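CBIX (Paracoccus pantotrophus, PDB 4CCS) probably acts as the terminal chelatase of siroheme biosynthesis, inserting ferrous iron into sirohydrochlorin. Local coordinates at residues L58-F63 with P90-D95. Numbering follows the deposited sequence. Where two conformers were deposited one is given.
Sequences LIYPLF and PPFGSD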
loop_
_atom_site.group_PDB
_atom_site.type_symbol
_atom_site.label_atom_id
_atom_site.label_comp_id
_atom_site.label_asym_id
_atom_site.label_seq_id
_atom_site.Cartn_x
_atom_site.Cartn_y
_atom_site.Cartn_z
ATOM N N LEU A 58 14.512 4.180 12.691
ATOM C CA LEU A 58 14.223 4.123 11.256
ATOM C C LEU A 58 12.690 4.093 11.111
ATOM O O LEU A 58 12.021 3.385 11.855
ATOM C CB LEU A 58 14.826 2.874 10.579
ATOM C CG LEU A 58 16.354 2.648 10.643
ATOM C CD1 LEU A 58 16.751 1.533 9.698
ATOM C CD2 LEU A 58 17.125 3.894 10.265
ATOM N N ILE A 59 12.145 4.862 10.172
ATOM C CA ILE A 59 10.704 4.923 9.918
ATOM C C ILE A 59 10.379 4.242 8.590
ATOM O O ILE A 59 10.890 4.674 7.553
ATOM C CB ILE A 59 10.190 6.405 9.944
ATOM C CG1 ILE A 59 10.606 7.180 11.248
ATOM C CG2 ILE A 59 8.679 6.490 9.691
ATOM C CD1 ILE A 59 10.151 6.561 12.662
ATOM N N TYR A 60 9.535 3.188 8.611
ATOM C CA TYR A 60 9.065 2.563 7.369
ATOM C C TYR A 60 7.624 3.083 7.150
ATOM O O TYR A 60 6.702 2.627 7.830
ATOM C CB TYR A 60 9.107 1.025 7.394
ATOM C CG TYR A 60 8.700 0.395 6.073
ATOM C CD1 TYR A 60 7.366 0.095 5.800
ATOM C CD2 TYR A 60 9.649 0.098 5.096
ATOM C CE1 TYR A 60 6.984 -0.469 4.582
ATOM C CE2 TYR A 60 9.279 -0.478 3.879
ATOM C CZ TYR A 60 7.942 -0.748 3.621
ATOM O OH TYR A 60 7.576 -1.339 2.435
ATOM N N PRO A 61 7.443 4.048 6.240
ATOM C CA PRO A 61 6.106 4.604 6.006
ATOM C C PRO A 61 5.256 3.743 5.065
ATOM O O PRO A 61 5.681 3.424 3.950
ATOM C CB PRO A 61 6.387 5.996 5.432
ATOM C CG PRO A 61 7.782 5.928 4.854
ATOM C CD PRO A 61 8.460 4.675 5.360
ATOM N N LEU A 62 4.031 3.396 5.500
ATOM C CA LEU A 62 3.087 2.646 4.653
ATOM C C LEU A 62 2.369 3.607 3.682
ATOM O O LEU A 62 1.138 3.642 3.623
ATOM C CB LEU A 62 2.064 1.877 5.517
ATOM C CG LEU A 62 2.575 0.690 6.339
ATOM C CD1 LEU A 62 1.446 0.111 7.198
ATOM C CD2 LEU A 62 3.133 -0.418 5.440
ATOM N N PHE A 63 3.139 4.432 2.966
ATOM C CA PHE A 63 2.588 5.417 2.028
ATOM C C PHE A 63 2.750 4.897 0.599
ATOM O O PHE A 63 3.618 4.056 0.365
ATOM C CB PHE A 63 3.250 6.794 2.215
ATOM C CG PHE A 63 3.282 7.372 3.623
ATOM C CD1 PHE A 63 2.443 6.879 4.623
ATOM C CD2 PHE A 63 4.106 8.454 3.929
ATOM C CE1 PHE A 63 2.467 7.423 5.916
ATOM C CE2 PHE A 63 4.134 8.992 5.222
ATOM C CZ PHE A 63 3.312 8.476 6.205
ATOM N N PRO A 90 12.326 4.433 2.158
ATOM C CA PRO A 90 11.420 4.543 1.010
ATOM C C PRO A 90 10.062 3.931 1.393
ATOM O O PRO A 90 10.022 2.931 2.120
ATOM C CB PRO A 90 12.118 3.711 -0.067
ATOM C CG PRO A 90 13.557 3.913 0.215
ATOM C CD PRO A 90 13.671 3.983 1.715
ATOM N N PRO A 91 8.959 4.543 0.948
ATOM C CA PRO A 91 7.627 4.059 1.320
ATOM C C PRO A 91 7.224 2.720 0.690
ATOM O O PRO A 91 7.800 2.300 -0.316
ATOM C CB PRO A 91 6.713 5.197 0.871
ATOM C CG PRO A 91 7.409 5.773 -0.299
ATOM C CD PRO A 91 8.867 5.733 0.077
ATOM N N PHE A 92 6.192 2.075 1.276
ATOM C CA PHE A 92 5.574 0.824 0.825
ATOM C C PHE A 92 5.338 0.829 -0.701
ATOM O O PHE A 92 5.650 -0.160 -1.369
ATOM C CB PHE A 92 4.221 0.614 1.568
ATOM C CG PHE A 92 3.405 -0.580 1.116
ATOM C CD1 PHE A 92 3.605 -1.832 1.676
ATOM C CD2 PHE A 92 2.442 -0.451 0.119
ATOM C CE1 PHE A 92 2.847 -2.939 1.251
ATOM C CE2 PHE A 92 1.707 -1.560 -0.319
ATOM C CZ PHE A 92 1.917 -2.795 0.250
ATOM N N GLY A 93 4.797 1.937 -1.244
ATOM C CA GLY A 93 4.488 2.037 -2.679
ATOM C C GLY A 93 5.720 1.923 -3.594
ATOM O O GLY A 93 5.589 1.439 -4.720
ATOM N N SER A 94 6.897 2.354 -3.105
ATOM C CA SER A 94 8.145 2.305 -3.878
ATOM C C SER A 94 9.002 1.093 -3.513
ATOM O O SER A 94 10.139 0.976 -3.976
ATOM C CB SER A 94 8.933 3.600 -3.699
ATOM O OG SER A 94 9.435 3.702 -2.378
ATOM N N ASP A 95 8.464 0.177 -2.691
ATOM C CA ASP A 95 9.205 -1.010 -2.286
ATOM C C ASP A 95 9.595 -1.870 -3.505
ATOM O O ASP A 95 8.737 -2.132 -4.347
ATOM C CB ASP A 95 8.419 -1.834 -1.263
ATOM C CG ASP A 95 9.309 -2.779 -0.491
ATOM O OD1 ASP A 95 9.827 -3.731 -1.106
ATOM O OD2 ASP A 95 9.472 -2.572 0.747
#
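Tyr60 reaches Asp95 with its hydroxyl, which donates a hydrogen bond of 2.8 Å from Tyr60 OH to Asp95 OD2. The two side chains cross at about a right angle, and the ring and carboxylate planes stand 59° apart. The hydroxyl meets OD2 on its anti side, somewhat out of the carboxylate plane. CG of Tyr60 lies anti to the backbone N (chi1 -176°), and from there the ring extends toward the loop and brings OH to the aspartate. Tyr60 OH also lies 3.4 Å from Phe92 CA. Asp95 OD2 also takes a hydrogen bond from Ser222 OG on helix 215-226. Asp95 OD1 accepts one from Gly97 N, so the side chain caps that backbone N in the turn leading into helix 98-113. A phenylalanine in place of Tyr60 would probably leave OD2 without one of its two donors and the carboxylate less firmly fixed in its rotation.

Strand 57-61 belongs to a parallel four-stranded sheet with order 2-1-3-4, one of two such sheets in the chain, as in the two-lobed chelatase fold. The contact joins the C-terminal end of this strand to the loop after strand 87-88. Leu62 is the centre of an inverse gamma turn. Two backbone bonds tie the segments here. Phe92 N donates to Pro61 O at 3.0 Å, and Gly93 N donates to Phe63 O at 2.9 Å.

Apolar groups pack beside these bonds. Leu62 crosses Phe92 obliquely, with Leu62 CD2 4.0 Å from ring atom CD1 of Phe92. The same CD2 of Leu62 lies in plane at the edge of the Tyr60 ring. Pro91 CB sits 4.0 Å from Phe63 CB. The Phe63 ring turns away from the loop, and Pro61 CB lies 3.6 Å above its plane, over the centre; His10 also stacks with this ring.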